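Local coordinates for protein putative marr-family transcriptional repressor (Streptomyces coelicolor, PDB 3ZPL) that binds DNA as a winged-helix protein of the MarR family and probably acts as a repressor of transcription, at residues P55-Y59 against T129-H133; L61-L65 against L78-I84. All blocks are in the same frame, centred on the assembly; numbering follows the deposited sequence.

Contact 1 (P55-Y59 against T129-H133). With nucleotides of chain D.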
ATOM      1  N   PRO A  55      12.112  -6.180  -1.694  1.00 53.28           N
ATOM      2  CA  PRO A  55      10.729  -5.729  -1.764  1.00 50.74           C
ATOM      3  C   PRO A  55      10.547  -4.535  -2.668  1.00 49.41           C
ATOM      4  O   PRO A  55      11.510  -3.963  -3.122  1.00 48.42           O
ATOM      5  CB  PRO A  55      10.418  -5.353  -0.330  1.00 51.33           C
ATOM      6  CG  PRO A  55      11.723  -4.878   0.195  1.00 52.16           C
ATOM      7  CD  PRO A  55      12.743  -5.780  -0.429  1.00 53.11           C
ATOM      8  N   HIS A  56       9.303  -4.175  -2.953  1.00 51.10           N
ATOM      9  CA  HIS A  56       9.026  -3.138  -3.954  1.00 51.58           C
ATOM     10  C   HIS A  56       9.615  -1.792  -3.584  1.00 52.01           C
ATOM     11  O   HIS A  56      10.112  -1.085  -4.445  1.00 53.72           O
ATOM     12  CB  HIS A  56       7.528  -2.998  -4.216  1.00 50.45           C
ATOM     13  CG  HIS A  56       7.201  -2.077  -5.355  1.00 52.50           C
ATOM     14  ND1 HIS A  56       6.088  -1.263  -5.359  1.00 54.56           N
ATOM     15  CD2 HIS A  56       7.828  -1.851  -6.535  1.00 54.42           C
ATOM     16  CE1 HIS A  56       6.034  -0.588  -6.495  1.00 54.47           C
ATOM     17  NE2 HIS A  56       7.078  -0.925  -7.228  1.00 55.65           N
ATOM     18  N   VAL A  57       9.561  -1.431  -2.311  1.00 52.93           N
ATOM     19  CA  VAL A  57       9.987  -0.094  -1.910  1.00 55.16           C
ATOM     20  C   VAL A  57      11.483   0.080  -2.138  1.00 55.23           C
ATOM     21  O   VAL A  57      11.916   1.109  -2.666  1.00 56.83           O
ATOM     22  CB  VAL A  57       9.679   0.202  -0.432  1.00 57.18           C
ATOM     23  CG1 VAL A  57       9.918   1.676  -0.140  1.00 55.96           C
ATOM     24  CG2 VAL A  57       8.246  -0.192  -0.094  1.00 57.16           C
ATOM     25  N   TYR A  58      12.254  -0.935  -1.756  1.00 54.41           N
ATOM     26  CA  TYR A  58      13.697  -0.957  -1.984  1.00 54.05           C
ATOM     27  C   TYR A  58      14.033  -0.808  -3.477  1.00 54.53           C
ATOM     28  O   TYR A  58      14.766   0.090  -3.871  1.00 55.63           O
ATOM     29  CB  TYR A  58      14.287  -2.256  -1.438  1.00 55.02           C
ATOM     30  CG  TYR A  58      14.363  -2.345   0.090  1.00 54.56           C
ATOM     31  CD1 TYR A  58      13.576  -1.552   0.918  1.00 54.93           C
ATOM     32  CD2 TYR A  58      15.181  -3.266   0.689  1.00 55.67           C
ATOM     33  CE1 TYR A  58      13.629  -1.661   2.302  1.00 53.51           C
ATOM     34  CE2 TYR A  58      15.229  -3.385   2.064  1.00 56.86           C
ATOM     35  CZ  TYR A  58      14.458  -2.570   2.868  1.00 54.97           C
ATOM     36  OH  TYR A  58      14.553  -2.703   4.236  1.00 54.86           O
ATOM     37  N   TYR A  59      13.503  -1.697  -4.305  1.00 54.50           N
ATOM     38  CA  TYR A  59      13.674  -1.601  -5.758  1.00 54.65           C
ATOM     39  C   TYR A  59      13.473  -0.171  -6.255  1.00 54.79           C
ATOM     40  O   TYR A  59      14.264   0.326  -7.077  1.00 59.21           O
ATOM     41  CB  TYR A  59      12.699  -2.536  -6.461  1.00 55.36           C
ATOM     42  CG  TYR A  59      12.871  -2.627  -7.950  1.00 56.10           C
ATOM     43  CD1 TYR A  59      13.759  -3.533  -8.512  1.00 59.16           C
ATOM     44  CD2 TYR A  59      12.125  -1.827  -8.804  1.00 57.23           C
ATOM     45  CE1 TYR A  59      13.911  -3.644  -9.888  1.00 61.23           C
ATOM     46  CE2 TYR A  59      12.263  -1.923 -10.182  1.00 59.85           C
ATOM     47  CZ  TYR A  59      13.165  -2.835 -10.715  1.00 61.67           C
ATOM     48  OH  TYR A  59      13.310  -2.934 -12.069  1.00 64.21           O
ATOM     49  N   THR A 129      16.530  -7.253 -13.880  1.00 62.82           N
ATOM     50  CA  THR A 129      15.167  -7.494 -13.383  1.00 61.39           C
ATOM     51  C   THR A 129      14.063  -6.594 -13.943  1.00 62.72           C
ATOM     52  O   THR A 129      12.911  -7.031 -14.075  1.00 61.87           O
ATOM     53  CB  THR A 129      15.133  -7.377 -11.867  1.00 59.51           C
ATOM     54  OG1 THR A 129      15.484  -6.044 -11.494  1.00 59.81           O
ATOM     55  CG2 THR A 129      16.113  -8.362 -11.244  1.00 60.20           C
ATOM     56  N   ALA A 130      14.390  -5.341 -14.253  1.00 63.68           N
ATOM     57  CA  ALA A 130      13.388  -4.379 -14.739  1.00 65.14           C
ATOM     58  C   ALA A 130      12.368  -4.935 -15.732  1.00 69.28           C
ATOM     59  O   ALA A 130      11.166  -4.805 -15.499  1.00 74.28           O
ATOM     60  CB  ALA A 130      14.055  -3.138 -15.304  1.00 65.36           C
ATOM     61  N   PRO A 131      12.820  -5.546 -16.840  1.00 72.29           N
ATOM     62  CA  PRO A 131      11.871  -6.156 -17.784  1.00 74.80           C
ATOM     63  C   PRO A 131      10.804  -7.028 -17.117  1.00 74.57           C
ATOM     64  O   PRO A 131       9.631  -6.911 -17.448  1.00 77.54           O
ATOM     65  CB  PRO A 131      12.763  -7.021 -18.697  1.00 75.94           C
ATOM     66  CG  PRO A 131      14.180  -6.667 -18.379  1.00 74.71           C
ATOM     67  CD  PRO A 131      14.196  -5.564 -17.362  1.00 73.33           C
ATOM     68  N   GLY A 132      11.211  -7.903 -16.197  1.00 72.50           N
ATOM     69  CA  GLY A 132      10.260  -8.678 -15.403  1.00 69.80           C
ATOM     70  C   GLY A 132       9.297  -7.759 -14.669  1.00 68.76           C
ATOM     71  O   GLY A 132       8.086  -7.859 -14.835  1.00 68.96           O
ATOM     72  N   HIS A 133       9.839  -6.833 -13.882  1.00 66.72           N
ATOM     73  CA  HIS A 133       9.004  -5.931 -13.103  1.00 64.35           C
ATOM     74  C   HIS A 133       8.077  -5.088 -13.975  1.00 65.76           C
ATOM     75  O   HIS A 133       6.938  -4.805 -13.583  1.00 65.58           O
ATOM     76  CB  HIS A 133       9.848  -5.000 -12.226  1.00 63.39           C
ATOM     77  CG  HIS A 133       9.025  -4.003 -11.464  1.00 61.48           C
ATOM     78  ND1 HIS A 133       8.189  -4.371 -10.429  1.00 59.59           N
ATOM     79  CD2 HIS A 133       8.872  -2.668 -11.616  1.00 60.82           C
ATOM     80  CE1 HIS A 133       7.574  -3.301  -9.965  1.00 59.00           C
ATOM     81  NE2 HIS A 133       7.968  -2.256 -10.667  1.00 60.00           N
TER
ATOM     82  P    DT D  12      14.384  -7.171   4.466  1.00 55.71           P
ATOM     83  OP1  DT D  12      14.313  -7.170   2.972  1.00 56.68           O
ATOM     84  OP2  DT D  12      15.641  -6.856   5.201  1.00 54.23           O
ATOM     85  O5'  DT D  12      13.319  -6.148   5.063  1.00 52.76           O
ATOM     86  C5'  DT D  12      11.964  -6.221   4.637  1.00 51.53           C
ATOM     87  C4'  DT D  12      11.128  -5.352   5.537  1.00 50.12           C
ATOM     88  O4'  DT D  12      11.217  -5.822   6.898  1.00 51.35           O
ATOM     89  C3'  DT D  12      11.551  -3.881   5.566  1.00 47.88           C
ATOM     90  O3'  DT D  12      10.471  -3.171   4.962  1.00 47.28           O
ATOM     91  C2'  DT D  12      11.793  -3.588   7.040  1.00 47.63           C
ATOM     92  C1'  DT D  12      11.057  -4.707   7.744  1.00 47.94           C
ATOM     93  N1   DT D  12      11.578  -5.072   9.079  1.00 48.68           N
ATOM     94  C2   DT D  12      10.744  -4.947  10.172  1.00 48.27           C
ATOM     95  O2   DT D  12       9.591  -4.559  10.089  1.00 49.35           O
ATOM     96  N3   DT D  12      11.314  -5.301  11.370  1.00 45.85           N
ATOM     97  C4   DT D  12      12.601  -5.758  11.578  1.00 46.13           C
ATOM     98  O4   DT D  12      12.964  -6.069  12.708  1.00 47.22           O
ATOM     99  C5   DT D  12      13.419  -5.861  10.388  1.00 45.56           C
ATOM    100  C7   DT D  12      14.831  -6.337  10.515  1.00 46.33           C
ATOM    101  C6   DT D  12      12.876  -5.509   9.217  1.00 47.08           C
ATOM    102  P    DC D  13      10.417  -1.598   4.961  1.00 46.22           P
ATOM    103  OP1  DC D  13       9.480  -1.189   3.882  1.00 50.24           O
ATOM    104  OP2  DC D  13      11.804  -1.087   4.961  1.00 47.30           O
ATOM    105  O5'  DC D  13       9.634  -1.286   6.315  1.00 46.23           O
ATOM    106  C5'  DC D  13       8.202  -1.513   6.377  1.00 44.99           C
ATOM    107  C4'  DC D  13       7.643  -0.943   7.657  1.00 43.24           C
ATOM    108  O4'  DC D  13       8.349  -1.549   8.770  1.00 41.33           O
ATOM    109  C3'  DC D  13       7.849   0.568   7.787  1.00 42.71           C
ATOM    110  O3'  DC D  13       6.628   1.233   8.149  1.00 43.20           O
ATOM    111  C2'  DC D  13       8.983   0.688   8.797  1.00 41.08           C
ATOM    112  C1'  DC D  13       8.784  -0.540   9.664  1.00 39.87           C
ATOM    113  N1   DC D  13       9.980  -1.039  10.373  1.00 39.23           N
ATOM    114  C2   DC D  13       9.862  -1.392  11.719  1.00 37.89           C
ATOM    115  O2   DC D  13       8.766  -1.271  12.273  1.00 38.64           O
ATOM    116  N3   DC D  13      10.950  -1.838  12.388  1.00 37.86           N
ATOM    117  C4   DC D  13      12.115  -1.967  11.750  1.00 38.87           C
ATOM    118  N4   DC D  13      13.160  -2.435  12.442  1.00 38.58           N
ATOM    119  C5   DC D  13      12.258  -1.642  10.368  1.00 38.98           C
ATOM    120  C6   DC D  13      11.180  -1.167   9.729  1.00 40.07           C
TER
HETATM  121  O   HOH W   1       8.137   0.578  -9.885  1.00 45.80           O
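Tyr59 and His56, at the start of helix 56-66, meet His133 on helix 120-142 in a small aromatic cluster. The Tyr59 ring brings its CD2 side over one face of the His133 imidazole, the two planes inclined at 49° and Tyr59 CE2 being 3.8 Å from His133 CD2. A chi1 of -174° swings the Tyr59 ring away from its own backbone N and across to the other helix, where its hydroxyl rests against Ala130 and its CE1 edge meets Thr129 OG1 in the ring plane. His56 NE2 lies 3.7 Å from His133 CE1, and a water joins the two imidazoles, 3.2 Å from His56 NE2 and 2.9 Å from His133 NE2.

Second-shell bonds position these groups: Gln47 OE1 holds His133 ND1, while Thr129 OG1 is bonded to Val125 O. From the same turn Tyr58 reaches the DNA, its OH giving a weak hydrogen bond of 3.3 Å to OP2 of DC13 of chain D. A phenylalanine in place of Tyr58 would probably leave that phosphate oxygen without this donor. The first turn of the helix thus carries, on neighbouring residues, a water-bridged aromatic cluster and a phosphate contact by Tyr58 that does not read the base.

Contact 2 (L61-L65 against L78-I84)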
ATOM      1  N   LEU A  61      14.000   2.578  -4.653  1.00 48.92           N
ATOM      2  CA  LEU A  61      15.127   3.399  -4.251  1.00 48.14           C
ATOM      3  C   LEU A  61      16.247   3.261  -5.277  1.00 50.32           C
ATOM      4  O   LEU A  61      16.810   4.257  -5.729  1.00 51.54           O
ATOM      5  CB  LEU A  61      15.617   3.008  -2.864  1.00 47.34           C
ATOM      6  CG  LEU A  61      14.595   3.059  -1.726  1.00 46.32           C
ATOM      7  CD1 LEU A  61      15.213   2.602  -0.406  1.00 46.80           C
ATOM      8  CD2 LEU A  61      14.008   4.454  -1.561  1.00 46.10           C
ATOM      9  N   LEU A  62      16.528   2.033  -5.703  1.00 50.93           N
ATOM     10  CA  LEU A  62      17.539   1.808  -6.734  1.00 50.90           C
ATOM     11  C   LEU A  62      17.186   2.498  -8.031  1.00 52.01           C
ATOM     12  O   LEU A  62      18.032   3.094  -8.672  1.00 54.59           O
ATOM     13  CB  LEU A  62      17.710   0.329  -7.003  1.00 51.28           C
ATOM     14  CG  LEU A  62      18.072  -0.545  -5.811  1.00 50.86           C
ATOM     15  CD1 LEU A  62      18.630  -1.856  -6.325  1.00 51.86           C
ATOM     16  CD2 LEU A  62      19.069   0.133  -4.886  1.00 50.87           C
ATOM     17  N   VAL A  63      15.923   2.421  -8.416  1.00 54.20           N
ATOM     18  CA  VAL A  63      15.447   3.060  -9.644  1.00 56.42           C
ATOM     19  C   VAL A  63      15.644   4.570  -9.590  1.00 58.31           C
ATOM     20  O   VAL A  63      16.109   5.182 -10.554  1.00 61.26           O
ATOM     21  CB  VAL A  63      13.960   2.743  -9.884  1.00 56.42           C
ATOM     22  CG1 VAL A  63      13.388   3.584 -11.017  1.00 57.11           C
ATOM     23  CG2 VAL A  63      13.796   1.265 -10.191  1.00 56.07           C
ATOM     24  N   LYS A  64      15.334   5.179  -8.455  1.00 57.45           N
ATOM     25  CA  LYS A  64      15.495   6.617  -8.373  1.00 56.28           C
ATOM     26  C   LYS A  64      16.965   7.056  -8.423  1.00 53.90           C
ATOM     27  O   LYS A  64      17.267   8.130  -8.951  1.00 54.29           O
ATOM     28  CB  LYS A  64      14.814   7.195  -7.146  1.00 55.57           C
ATOM     29  CG  LYS A  64      14.767   8.711  -7.189  1.00 56.99           C
ATOM     30  CD  LYS A  64      14.268   9.259  -8.519  1.00 57.72           C
ATOM     31  CE  LYS A  64      14.418  10.764  -8.566  1.00 60.20           C
ATOM     32  NZ  LYS A  64      14.058  11.290  -9.912  1.00 62.46           N
ATOM     33  N   LEU A  65      17.867   6.257  -7.852  1.00 51.73           N
ATOM     34  CA  LEU A  65      19.318   6.579  -7.881  1.00 50.48           C
ATOM     35  C   LEU A  65      19.861   6.383  -9.287  1.00 52.30           C
ATOM     36  O   LEU A  65      20.497   7.280  -9.849  1.00 51.96           O
ATOM     37  CB  LEU A  65      20.095   5.690  -6.921  1.00 48.68           C
ATOM     38  CG  LEU A  65      19.740   5.802  -5.440  1.00 47.19           C
ATOM     39  CD1 LEU A  65      20.620   4.870  -4.630  1.00 47.73           C
ATOM     40  CD2 LEU A  65      19.879   7.236  -4.962  1.00 46.87           C
ATOM     41  N   LEU A  78      16.223  11.373  -1.130  1.00 52.34           N
ATOM     42  CA  LEU A  78      15.806  10.039  -1.509  1.00 51.51           C
ATOM     43  C   LEU A  78      14.502   9.703  -0.794  1.00 51.85           C
ATOM     44  O   LEU A  78      13.533   9.307  -1.427  1.00 51.26           O
ATOM     45  CB  LEU A  78      16.912   9.038  -1.189  1.00 51.41           C
ATOM     46  CG  LEU A  78      16.733   7.603  -1.666  1.00 51.47           C
ATOM     47  CD1 LEU A  78      16.174   7.542  -3.087  1.00 51.28           C
ATOM     48  CD2 LEU A  78      18.057   6.862  -1.562  1.00 51.80           C
ATOM     49  N   ALA A  79      14.447   9.944   0.511  1.00 53.26           N
ATOM     50  CA  ALA A  79      13.203   9.757   1.270  1.00 53.37           C
ATOM     51  C   ALA A  79      12.027  10.546   0.693  1.00 54.26           C
ATOM     52  O   ALA A  79      10.928  10.007   0.586  1.00 52.69           O
ATOM     53  CB  ALA A  79      13.408  10.140   2.714  1.00 54.77           C
ATOM     54  N   LYS A  80      12.270  11.797   0.283  1.00 56.57           N
ATOM     55  CA  LYS A  80      11.195  12.671  -0.241  1.00 58.47           C
ATOM     56  C   LYS A  80      10.602  12.119  -1.539  1.00 59.80           C
ATOM     57  O   LYS A  80       9.377  12.188  -1.732  1.00 58.62           O
ATOM     58  CB  LYS A  80      11.680  14.117  -0.470  1.00 58.73           C
ATOM     59  CG  LYS A  80      10.604  15.069  -1.012  1.00 59.66           C
ATOM     60  CD  LYS A  80      11.017  16.541  -0.944  1.00 58.67           C
ATOM     61  N   TYR A  81      11.460  11.591  -2.425  1.00 57.99           N
ATOM     62  CA  TYR A  81      10.972  10.994  -3.669  1.00 59.50           C
ATOM     63  C   TYR A  81      10.177   9.734  -3.362  1.00 56.00           C
ATOM     64  O   TYR A  81       9.108   9.516  -3.928  1.00 60.20           O
ATOM     65  CB  TYR A  81      12.120  10.639  -4.613  1.00 63.00           C
ATOM     66  CG  TYR A  81      12.711  11.805  -5.373  1.00 69.94           C
ATOM     67  CD1 TYR A  81      11.939  12.546  -6.275  1.00 73.63           C
ATOM     68  CD2 TYR A  81      14.058  12.149  -5.222  1.00 73.04           C
ATOM     69  CE1 TYR A  81      12.485  13.610  -6.983  1.00 78.90           C
ATOM     70  CE2 TYR A  81      14.617  13.207  -5.934  1.00 79.24           C
ATOM     71  CZ  TYR A  81      13.830  13.933  -6.808  1.00 81.40           C
ATOM     72  OH  TYR A  81      14.393  14.975  -7.498  1.00 85.08           O
ATOM     73  N   ALA A  82      10.717   8.904  -2.473  1.00 50.31           N
ATOM     74  CA  ALA A  82      10.125   7.620  -2.109  1.00 45.95           C
ATOM     75  C   ALA A  82       8.864   7.763  -1.247  1.00 45.01           C
ATOM     76  O   ALA A  82       8.047   6.847  -1.180  1.00 43.17           O
ATOM     77  CB  ALA A  82      11.154   6.790  -1.363  1.00 43.73           C
ATOM     78  N   LYS A  83       8.732   8.905  -0.581  1.00 45.74           N
ATOM     79  CA  LYS A  83       7.592   9.222   0.301  1.00 45.90           C
ATOM     80  C   LYS A  83       7.628   8.390   1.566  1.00 45.69           C
ATOM     81  O   LYS A  83       6.581   8.022   2.111  1.00 47.35           O
ATOM     82  CB  LYS A  83       6.254   9.064  -0.409  1.00 46.52           C
ATOM     83  CG  LYS A  83       6.196   9.702  -1.787  1.00 48.03           C
ATOM     84  CD  LYS A  83       6.328  11.206  -1.717  1.00 49.72           C
ATOM     85  CE  LYS A  83       6.694  11.786  -3.073  1.00 52.32           C
ATOM     86  NZ  LYS A  83       6.873  13.260  -3.008  1.00 54.62           N
ATOM     87  N   ILE A  84       8.838   8.132   2.054  1.00 43.88           N
ATOM     88  CA  ILE A  84       9.025   7.342   3.253  1.00 44.21           C
ATOM     89  C   ILE A  84       9.730   8.183   4.285  1.00 45.40           C
ATOM     90  O   ILE A  84      10.096   9.314   3.993  1.00 49.96           O
ATOM     91  CB  ILE A  84       9.840   6.067   2.953  1.00 44.35           C
ATOM     92  CG1 ILE A  84      11.311   6.398   2.692  1.00 43.07           C
ATOM     93  CG2 ILE A  84       9.188   5.297   1.803  1.00 45.25           C
ATOM     94  CD1 ILE A  84      12.098   5.258   2.109  1.00 43.64           C
TER
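In the winged helix-turn-helix of this MarR-type protein, Leu61, Lys64 and Leu65 on helix 56-66 pack against Leu78, Tyr81, Ala82 and Ile84, which belong to helix 75-82 and the turn after it. That turn leads into helix 86-98, in the place of the recognition helix of such domains. The axes of 61-65 and 78-82 make an angle of 115° and approach to 10.4 Å, and side chains alone fill the interface. Leu61 places one methyl group among three partners: CD2 touches Ala82 CB at 3.7 Å and also meets Leu78 CD1 and Ile84 CD1. One turn further on, Leu65 CD2 lies 3.9 Å from Leu78 CD2. Both branches of Leu78 reach Leu65, and CD1 also touches Leu61. Leu89 of helix 86-98 and Leu73 of strand 72-74 extend this core, tying the helices to the wing sheet. At the more exposed margin Tyr81 O bonds to Arg31 of the second subunit. There, too, Lys64 bends at chi2 (48°), which carries its chain across the Tyr81 ring. Its ammonium group forms a cation-pi contact, NZ of Lys64 being 4.2 Å from the Tyr81 ring centroid, and the CE methylene of Lys64 sits 3.4 Å above the Tyr81 ring plane, almost directly over the centre.

In the fold
Helix 56-66 is common to both contacts, whose centres lie about 13 Å apart: its first turn faces helix 120-142 in contact 1, and its later turns face helix 75-82 in contact 2. Along the chain contact 2 is nested inside the long loop that contact 1 closes, a loop that also contains helix 86-98 and all three strands of the wing sheet. The two meet where Val57 packs on Ile84. Contact 1 thus joins the DNA-binding domain to a long helix further along the chain, whereas contact 2 belongs to the domain's own core. Both also touch the second subunit, consistent with a DNA-binding unit built into the dimer.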